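Local coordinates for tonb-dependent siderophore receptor (Acinetobacter baumannii, PDB 5FP1), which probably takes part in the first step of iron uptake by binding iron-chelating siderophores at the outer membrane, and may bind ferric enterobactin with micromolar affinity, at residues I101-S106 and N269-I274; T59-L64 and I70-G75; L37-K42 and K432-L437. All coordinates share one frame; numbering follows the deposited sequence.

Contact 1 of 3, residues I101-S106 and N269-I274; sequences IRNSTS and NHIGTI
The interface between plug and barrel of a TonB-dependent receptor is met here where N103 and T105 of the plug face I271 and N269 of barrel strand 264-279. The closest approach joins an amide to an alkyl tip: N103 ND2 lies 3.7 Å from I271 CD1. The two side chains come from opposite directions. That of N103 is extended, CG anti to the backbone N (chi1 -168°), which carries the amide off the plug toward the barrel wall. I271 answers with its longer branch; its outer torsion, nearly straight (chi2 174°), puts CD1 foremost. M291 of the neighbouring strand 284-304 touches both side chains, and A293 of that strand also packs on N103. Isoleucine, wholly apolar, suits a buried position on the barrel wall that faces the plug.

Farther along, the contact turns polar. T105 OG1 and N269 OD1 stand 4.3 Å apart, too far for a direct bond, yet both are hydrogen-bonded to S295 OG, a barrel hydroxyl that joins them; T105 OG1 is also bonded to Q107 OE1 within the plug. At the other end of the asparagine amide, N269 ND2 donates to a water at 3.0 Å. This water in turn donates to S106 O, 2.8 Å away, and completes a second bridge from barrel to plug. An asparagine serves well here, since its amide offers an acceptor to the serine and a donor to the water. No hydrogen bond runs directly between 101-106 and 269-274: these two segments meet through one close touch and through links by a serine and a water, a chemistry consistent with a plug that, as in other TonB-dependent receptors, is thought to shift during transport.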
loop_
_atom_site.group_PDB
_atom_site.type_symbol
_atom_site.label_atom_id
_atom_site.label_comp_id
_atom_site.label_asym_id
_atom_site.label_seq_id
_atom_site.Cartn_x
_atom_site.Cartn_y
_atom_site.Cartn_z
ATOM N N ILE A 101 -8.819 2.755 10.355
ATOM C CA ILE A 101 -9.956 1.960 9.889
ATOM C C ILE A 101 -9.617 1.355 8.538
ATOM O O ILE A 101 -9.106 2.055 7.658
ATOM C CB ILE A 101 -11.208 2.848 9.795
ATOM C CG1 ILE A 101 -11.592 3.266 11.225
ATOM C CG2 ILE A 101 -12.347 2.117 9.082
ATOM C CD1 ILE A 101 -12.937 3.947 11.359
ATOM N N ARG A 102 -9.843 0.049 8.401
ATOM C CA ARG A 102 -9.498 -0.662 7.170
ATOM C C ARG A 102 -10.296 -0.103 5.987
ATOM O O ARG A 102 -11.501 0.086 6.082
ATOM C CB ARG A 102 -9.784 -2.159 7.297
ATOM C CG ARG A 102 -9.049 -2.977 6.245
ATOM C CD ARG A 102 -9.584 -4.391 6.112
ATOM N NE ARG A 102 -9.565 -5.065 7.417
ATOM C CZ ARG A 102 -8.654 -5.940 7.842
ATOM N NH1 ARG A 102 -7.634 -6.316 7.067
ATOM N NH2 ARG A 102 -8.788 -6.483 9.062
ATOM N N ASN A 103 -9.609 0.159 4.885
ATOM C CA ASN A 103 -10.255 0.629 3.676
ATOM C C ASN A 103 -9.486 0.026 2.521
ATOM O O ASN A 103 -8.751 0.732 1.806
ATOM C CB ASN A 103 -10.203 2.160 3.636
ATOM C CG ASN A 103 -11.093 2.745 2.558
ATOM O OD1 ASN A 103 -12.272 2.426 2.473
ATOM N ND2 ASN A 103 -10.529 3.601 1.732
ATOM N N SER A 104 -9.605 -1.288 2.382
ATOM C CA SER A 104 -8.741 -2.057 1.483
ATOM C C SER A 104 -9.421 -2.540 0.217
ATOM O O SER A 104 -9.136 -3.629 -0.250
ATOM C CB SER A 104 -8.138 -3.268 2.216
ATOM O OG SER A 104 -7.102 -2.825 3.068
ATOM N N THR A 105 -10.269 -1.710 -0.370
ATOM C CA THR A 105 -10.671 -1.907 -1.739
ATOM C C THR A 105 -9.552 -1.435 -2.637
ATOM O O THR A 105 -8.767 -0.537 -2.267
ATOM C CB THR A 105 -11.977 -1.120 -2.027
ATOM O OG1 THR A 105 -11.848 0.210 -1.516
ATOM C CG2 THR A 105 -13.157 -1.801 -1.304
ATOM N N SER A 106 -9.494 -1.967 -3.844
ATOM C CA SER A 106 -8.400 -1.573 -4.718
ATOM C C SER A 106 -8.519 -0.106 -5.151
ATOM O O SER A 106 -9.549 0.338 -5.692
ATOM C CB SER A 106 -8.317 -2.458 -5.929
ATOM O OG SER A 106 -7.155 -2.150 -6.686
ATOM N N ASN A 269 -13.847 7.245 -5.131
ATOM C CA ASN A 269 -13.852 6.923 -3.726
ATOM C C ASN A 269 -14.455 8.044 -2.895
ATOM O O ASN A 269 -14.087 9.202 -3.077
ATOM C CB ASN A 269 -12.451 6.611 -3.261
ATOM C CG ASN A 269 -12.011 5.218 -3.697
ATOM O OD1 ASN A 269 -12.327 4.212 -3.056
ATOM N ND2 ASN A 269 -11.374 5.159 -4.844
ATOM N N HIS A 270 -15.342 7.649 -1.981
ATOM C CA HIS A 270 -15.963 8.558 -1.021
ATOM C C HIS A 270 -15.781 7.955 0.340
ATOM O O HIS A 270 -16.010 6.746 0.517
ATOM C CB HIS A 270 -17.471 8.657 -1.268
ATOM C CG HIS A 270 -17.857 9.150 -2.618
ATOM N ND1 HIS A 270 -18.309 10.437 -2.834
ATOM C CD2 HIS A 270 -17.914 8.524 -3.822
ATOM C CE1 HIS A 270 -18.604 10.587 -4.114
ATOM N NE2 HIS A 270 -18.363 9.445 -4.737
ATOM N N ILE A 271 -15.388 8.772 1.321
ATOM C CA ILE A 271 -15.363 8.314 2.710
ATOM C C ILE A 271 -16.004 9.403 3.609
ATOM O O ILE A 271 -15.611 10.567 3.537
ATOM C CB ILE A 271 -13.915 8.079 3.237
ATOM C CG1 ILE A 271 -13.123 7.142 2.319
ATOM C CG2 ILE A 271 -13.950 7.519 4.675
ATOM C CD1 ILE A 271 -11.657 6.986 2.694
ATOM N N GLY A 272 -16.946 8.992 4.445
ATOM C CA GLY A 272 -17.596 9.880 5.417
ATOM C C GLY A 272 -17.346 9.332 6.815
ATOM O O GLY A 272 -17.556 8.143 7.068
ATOM N N THR A 273 -16.877 10.187 7.718
ATOM C CA THR A 273 -16.513 9.763 9.074
ATOM C C THR A 273 -17.137 10.679 10.130
ATOM O O THR A 273 -17.103 11.897 9.984
ATOM C CB THR A 273 -14.992 9.778 9.245
ATOM O OG1 THR A 273 -14.385 8.985 8.212
ATOM C CG2 THR A 273 -14.593 9.226 10.567
ATOM N N ILE A 274 -17.669 10.069 11.187
ATOM C CA ILE A 274 -18.099 10.783 12.382
ATOM C C ILE A 274 -17.366 10.240 13.602
ATOM O O ILE A 274 -17.529 9.077 13.952
ATOM C CB ILE A 274 -19.613 10.628 12.630
ATOM C CG1 ILE A 274 -20.409 11.062 11.398
ATOM C CG2 ILE A 274 -20.016 11.490 13.825
ATOM C CD1 ILE A 274 -21.832 10.547 11.383
HETATM O O HOH W 1 -10.948 2.658 -6.522
#

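Contact 2 of 3, residues T59-L64 and I70-G75; sequences TLADAL and ITLGAG
A61 and L64 of the short helical turn at 59-64 in the plug domain receive L72 and I70 of 70-75, which follows a five-residue connection. The result is a small helix-on-strand apolar cluster inside the plug, with no hydrogen bond between the two segments. The tighter part is formed by L72, which touches both A61 and L64. Its CG stands beside the backbone N and opposite the carbonyl carbon (chi1 -56°), which sends the forked end toward the helix, and the two methyls then divide their partners. CD1 takes the helix backbone and its alanine, at 4.1 Å from A61 O and 4.2 Å from A61 CB, while CD2 rests against L64 CD1 at 4.3 Å. Alanine suits this turn because its small methyl lets the leucine come up to the helix backbone. L64 is buried and also packs on P85 and I137, which belong to different sheets of the plug; a long branched aliphatic chain suits a place with apolar neighbours on several sides.

The looser part is that of I70. Partly exposed, it meets 59-64 only through CG2, at 4.3 Å from L64 CD1, and its ethyl arm leads away from the helix to lean on P85 and I87. L72, itself partly exposed, also touches K695 of strand 693-696. Between these two residues the backbone of T71 pairs with F86, which joins this edge strand to strand 85-87.

The helix keeps its own start in order: T59, a residue with a hydroxyl suited to the N-cap, accepts a hydrogen bond at OG1 from D62 N, 3.1 Å long with an N-H...O angle of 163°.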
loop_
_atom_site.group_PDB
_atom_site.type_symbol
_atom_site.label_atom_id
_atom_site.label_comp_id
_atom_site.label_asym_id
_atom_site.label_seq_id
_atom_site.Cartn_x
_atom_site.Cartn_y
_atom_site.Cartn_z
ATOM N N THR A 59 1.389 10.164 -4.794
ATOM C CA THR A 59 0.637 8.932 -4.564
ATOM C C THR A 59 1.313 8.126 -3.450
ATOM O O THR A 59 2.527 8.226 -3.228
ATOM C CB THR A 59 0.598 8.067 -5.829
ATOM O OG1 THR A 59 1.918 7.615 -6.140
ATOM C CG2 THR A 59 0.033 8.833 -7.035
ATOM N N LEU A 60 0.530 7.315 -2.761
ATOM C CA LEU A 60 1.087 6.383 -1.794
ATOM C C LEU A 60 2.167 5.505 -2.411
ATOM O O LEU A 60 3.209 5.275 -1.801
ATOM C CB LEU A 60 -0.020 5.497 -1.206
ATOM C CG LEU A 60 0.475 4.388 -0.262
ATOM C CD1 LEU A 60 1.094 5.021 0.982
ATOM C CD2 LEU A 60 -0.634 3.428 0.138
ATOM N N ALA A 61 1.918 5.002 -3.621
ATOM C CA ALA A 61 2.854 4.101 -4.263
ATOM C C ALA A 61 4.231 4.783 -4.369
ATOM O O ALA A 61 5.263 4.196 -4.019
ATOM C CB ALA A 61 2.345 3.712 -5.632
ATOM N N ASP A 62 4.238 6.039 -4.816
ATOM C CA ASP A 62 5.485 6.790 -4.910
ATOM C C ASP A 62 6.099 7.011 -3.517
ATOM O O ASP A 62 7.301 6.834 -3.332
ATOM C CB ASP A 62 5.269 8.131 -5.621
ATOM C CG ASP A 62 5.033 7.963 -7.111
ATOM O OD1 ASP A 62 5.380 6.923 -7.667
ATOM O OD2 ASP A 62 4.462 8.854 -7.727
ATOM N N ALA A 63 5.264 7.374 -2.545
ATOM C CA ALA A 63 5.725 7.617 -1.203
ATOM C C ALA A 63 6.457 6.436 -0.602
ATOM O O ALA A 63 7.414 6.608 0.159
ATOM C CB ALA A 63 4.573 8.032 -0.309
ATOM N N LEU A 64 5.969 5.237 -0.899
ATOM C CA LEU A 64 6.517 4.018 -0.339
ATOM C C LEU A 64 7.926 3.710 -0.820
ATOM O O LEU A 64 8.627 2.905 -0.202
ATOM C CB LEU A 64 5.575 2.837 -0.652
ATOM C CG LEU A 64 4.281 2.882 0.163
ATOM C CD1 LEU A 64 3.341 1.793 -0.342
ATOM C CD2 LEU A 64 4.556 2.730 1.652
ATOM N N ILE A 70 9.813 -2.329 1.034
ATOM C CA ILE A 70 8.382 -2.379 0.719
ATOM C C ILE A 70 8.427 -2.549 -0.785
ATOM O O ILE A 70 9.031 -1.746 -1.483
ATOM C CB ILE A 70 7.619 -1.112 1.108
ATOM C CG1 ILE A 70 7.789 -0.805 2.593
ATOM C CG2 ILE A 70 6.145 -1.243 0.761
ATOM C CD1 ILE A 70 7.666 -1.996 3.491
ATOM N N THR A 71 7.930 -3.668 -1.278
ATOM C CA THR A 71 7.921 -3.885 -2.701
ATOM C C THR A 71 6.470 -3.792 -3.168
ATOM O O THR A 71 5.556 -4.171 -2.446
ATOM C CB THR A 71 8.542 -5.268 -2.993
ATOM O OG1 THR A 71 9.890 -5.303 -2.456
ATOM C CG2 THR A 71 8.598 -5.542 -4.454
ATOM N N LEU A 72 6.269 -3.316 -4.385
ATOM C CA LEU A 72 4.938 -3.162 -4.966
ATOM C C LEU A 72 4.596 -4.321 -5.893
ATOM O O LEU A 72 5.429 -4.775 -6.689
ATOM C CB LEU A 72 4.838 -1.889 -5.783
ATOM C CG LEU A 72 5.175 -0.615 -5.047
ATOM C CD1 LEU A 72 5.117 0.601 -5.970
ATOM C CD2 LEU A 72 4.251 -0.481 -3.851
ATOM N N GLY A 73 3.375 -4.812 -5.754
ATOM C CA GLY A 73 2.882 -5.897 -6.596
ATOM C C GLY A 73 2.039 -5.374 -7.736
ATOM O O GLY A 73 1.550 -4.214 -7.720
ATOM N N ALA A 74 1.861 -6.227 -8.737
ATOM C CA ALA A 74 1.163 -5.843 -9.954
ATOM C C ALA A 74 -0.140 -6.612 -10.075
ATOM O O ALA A 74 -0.357 -7.607 -9.364
ATOM C CB ALA A 74 2.034 -6.115 -11.157
ATOM N N GLY A 75 -0.993 -6.140 -10.984
ATOM C CA GLY A 75 -2.255 -6.788 -11.275
ATOM C C GLY A 75 -2.212 -7.803 -12.393
ATOM O O GLY A 75 -1.239 -7.904 -13.127
#

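Contact 3 of 3, residues L37-K42 and K432-L437; sequences LLDTPK and KWLLDL
Three backbone carbonyl oxygens, L37 O, T40 O and K42 O, are hydrogen-bonded to NZ of the barrel lysine K528, and the plug turn gathered round that amino group sets D39 and P41 against L434 and D436 of barrel strand 433-450. The turn is compact. A short 3-10 segment is closed by T40 N on L37 O at 3.1 Å, and an inverse gamma turn centred on P41 follows, a place where proline's restricted backbone fits well.

Across the interface the meetings are van der Waals touches of carbon on carbon, even where acids take part. L434 CD1 lies 3.6 Å from D39 CB and 4.0 Å from D39 CG, and the leucine methyl thus comes up against the stem of the aspartate. The D39 carboxylate has its own partner, a salt bridge from OD1 to K477. In the second pair, P41 CG touches D436 CB at 3.6 Å, and P41 CD lies 4.0 Å from D436 CG. D436 is extended, CG anti to the backbone N (chi1 -166°), which lays its carboxylate group beside the proline ring. Its oxygens are satisfied from the barrel: OD1 by N426 ND2 and OD2 by Q471 NE2.

Each acid thus bonds to barrel residues through its carboxylate and turns carbon across the interface, D39 to L434 of the barrel, D436 to P41 of the plug. Beside these touches, K528 by hydrogen bonds and K477 by a salt bridge tie the turn to the barrel.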
loop_
_atom_site.group_PDB
_atom_site.type_symbol
_atom_site.label_atom_id
_atom_site.label_comp_id
_atom_site.label_asym_id
_atom_site.label_seq_id
_atom_site.Cartn_x
_atom_site.Cartn_y
_atom_site.Cartn_z
ATOM N N LEU A 37 7.079 5.968 20.127
ATOM C CA LEU A 37 7.693 4.986 19.246
ATOM C C LEU A 37 9.024 4.456 19.825
ATOM O O LEU A 37 9.338 3.282 19.692
ATOM C CB LEU A 37 7.857 5.562 17.853
ATOM C CG LEU A 37 6.497 5.803 17.147
ATOM C CD1 LEU A 37 6.767 6.443 15.799
ATOM C CD2 LEU A 37 5.691 4.514 17.025
ATOM N N LEU A 38 9.773 5.313 20.511
ATOM C CA LEU A 38 11.045 4.909 21.159
ATOM C C LEU A 38 10.909 3.707 22.080
ATOM O O LEU A 38 11.803 2.853 22.157
ATOM C CB LEU A 38 11.595 6.122 21.944
ATOM C CG LEU A 38 12.902 5.920 22.721
ATOM C CD1 LEU A 38 14.042 5.733 21.745
ATOM C CD2 LEU A 38 13.156 7.129 23.632
ATOM N N ASP A 39 9.778 3.627 22.770
ATOM C CA ASP A 39 9.541 2.597 23.748
ATOM C C ASP A 39 8.614 1.508 23.266
ATOM O O ASP A 39 8.283 0.604 24.015
ATOM C CB ASP A 39 8.954 3.235 24.992
ATOM C CG ASP A 39 9.906 4.265 25.601
ATOM O OD1 ASP A 39 11.108 4.249 25.259
ATOM O OD2 ASP A 39 9.424 5.122 26.340
ATOM N N THR A 40 8.200 1.581 22.010
ATOM C CA THR A 40 7.288 0.580 21.459
ATOM C C THR A 40 8.124 -0.577 20.942
ATOM O O THR A 40 9.039 -0.365 20.158
ATOM C CB THR A 40 6.428 1.228 20.345
ATOM O OG1 THR A 40 5.629 2.286 20.907
ATOM C CG2 THR A 40 5.535 0.188 19.661
ATOM N N PRO A 41 7.846 -1.811 21.400
ATOM C CA PRO A 41 8.651 -2.971 21.029
ATOM C C PRO A 41 8.206 -3.586 19.686
ATOM O O PRO A 41 7.849 -4.765 19.606
ATOM C CB PRO A 41 8.428 -3.926 22.202
ATOM C CG PRO A 41 7.020 -3.611 22.641
ATOM C CD PRO A 41 6.846 -2.145 22.432
ATOM N N LYS A 42 8.243 -2.760 18.647
ATOM C CA LYS A 42 7.751 -3.127 17.328
ATOM C C LYS A 42 8.358 -2.157 16.351
ATOM O O LYS A 42 8.604 -1.005 16.696
ATOM C CB LYS A 42 6.227 -3.013 17.303
ATOM C CG LYS A 42 5.547 -3.812 16.196
ATOM C CD LYS A 42 4.041 -3.859 16.405
ATOM C CE LYS A 42 3.419 -4.922 15.524
ATOM N NZ LYS A 42 3.614 -6.285 16.095
ATOM N N LYS A 432 12.304 1.870 33.846
ATOM C CA LYS A 432 13.245 1.159 32.990
ATOM C C LYS A 432 12.640 -0.111 32.406
ATOM O O LYS A 432 13.265 -0.761 31.568
ATOM C CB LYS A 432 14.498 0.743 33.781
ATOM C CG LYS A 432 15.364 1.872 34.323
ATOM C CD LYS A 432 16.786 1.352 34.563
ATOM C CE LYS A 432 17.801 2.450 34.663
ATOM N NZ LYS A 432 17.728 3.046 36.020
ATOM N N TRP A 433 11.489 -0.533 32.929
ATOM C CA TRP A 433 10.888 -1.797 32.528
ATOM C C TRP A 433 9.443 -1.620 32.067
ATOM O O TRP A 433 8.574 -1.238 32.863
ATOM C CB TRP A 433 10.925 -2.778 33.672
ATOM C CG TRP A 433 12.313 -3.237 34.063
ATOM C CD1 TRP A 433 13.101 -2.726 35.056
ATOM C CD2 TRP A 433 13.046 -4.318 33.484
ATOM N NE1 TRP A 433 14.292 -3.420 35.128
ATOM C CE2 TRP A 433 14.276 -4.414 34.183
ATOM C CE3 TRP A 433 12.787 -5.220 32.443
ATOM C CZ2 TRP A 433 15.240 -5.365 33.862
ATOM C CZ3 TRP A 433 13.757 -6.175 32.130
ATOM C CH2 TRP A 433 14.968 -6.232 32.836
ATOM N N LEU A 434 9.191 -1.903 30.785
ATOM C CA LEU A 434 7.825 -1.799 30.214
ATOM C C LEU A 434 7.368 -3.127 29.635
ATOM O O LEU A 434 8.071 -3.714 28.820
ATOM C CB LEU A 434 7.767 -0.762 29.101
ATOM C CG LEU A 434 8.498 0.549 29.351
ATOM C CD1 LEU A 434 8.512 1.393 28.087
ATOM C CD2 LEU A 434 7.847 1.300 30.486
ATOM N N LEU A 435 6.207 -3.599 30.078
ATOM C CA LEU A 435 5.606 -4.827 29.584
ATOM C C LEU A 435 4.468 -4.475 28.608
ATOM O O LEU A 435 3.504 -3.819 28.990
ATOM C CB LEU A 435 5.033 -5.621 30.733
ATOM C CG LEU A 435 4.317 -6.915 30.374
ATOM C CD1 LEU A 435 5.248 -7.876 29.644
ATOM C CD2 LEU A 435 3.741 -7.552 31.641
ATOM N N ASP A 436 4.622 -4.859 27.345
ATOM C CA ASP A 436 3.624 -4.533 26.303
ATOM C C ASP A 436 2.743 -5.746 26.034
ATOM O O ASP A 436 3.260 -6.854 25.828
ATOM C CB ASP A 436 4.350 -4.138 25.017
ATOM C CG ASP A 436 3.407 -3.466 23.994
ATOM O OD1 ASP A 436 2.951 -2.320 24.245
ATOM O OD2 ASP A 436 3.126 -4.114 22.960
ATOM N N LEU A 437 1.420 -5.576 26.081
ATOM C CA LEU A 437 0.510 -6.704 25.914
ATOM C C LEU A 437 -0.609 -6.333 24.964
ATOM O O LEU A 437 -1.114 -5.213 24.987
ATOM C CB LEU A 437 -0.112 -7.102 27.243
ATOM C CG LEU A 437 0.907 -7.467 28.350
ATOM C CD1 LEU A 437 0.188 -7.499 29.684
ATOM C CD2 LEU A 437 1.587 -8.791 28.074
#

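Overall arrangement
Contacts 1 and 3 both join the plug to the barrel wall, whereas contact 2 lies wholly within the plug and is the most central, its centre about 6 Å from the centre of the chain. The centre of contact 3 lies farthest out, about 26 Å from that of the chain, yet its touching residues are mostly buried; contacts 1 and 2 are partly buried. Their centres are about 19 Å apart for contacts 1 and 2 and about 30 Å for contact 3 with either. The chemistry follows the place: mainly aliphatic inside the plug, serine- and water-mediated at contact 1, and lysine-flanked at contact 3. Along the chain, contact 3 encloses the other two.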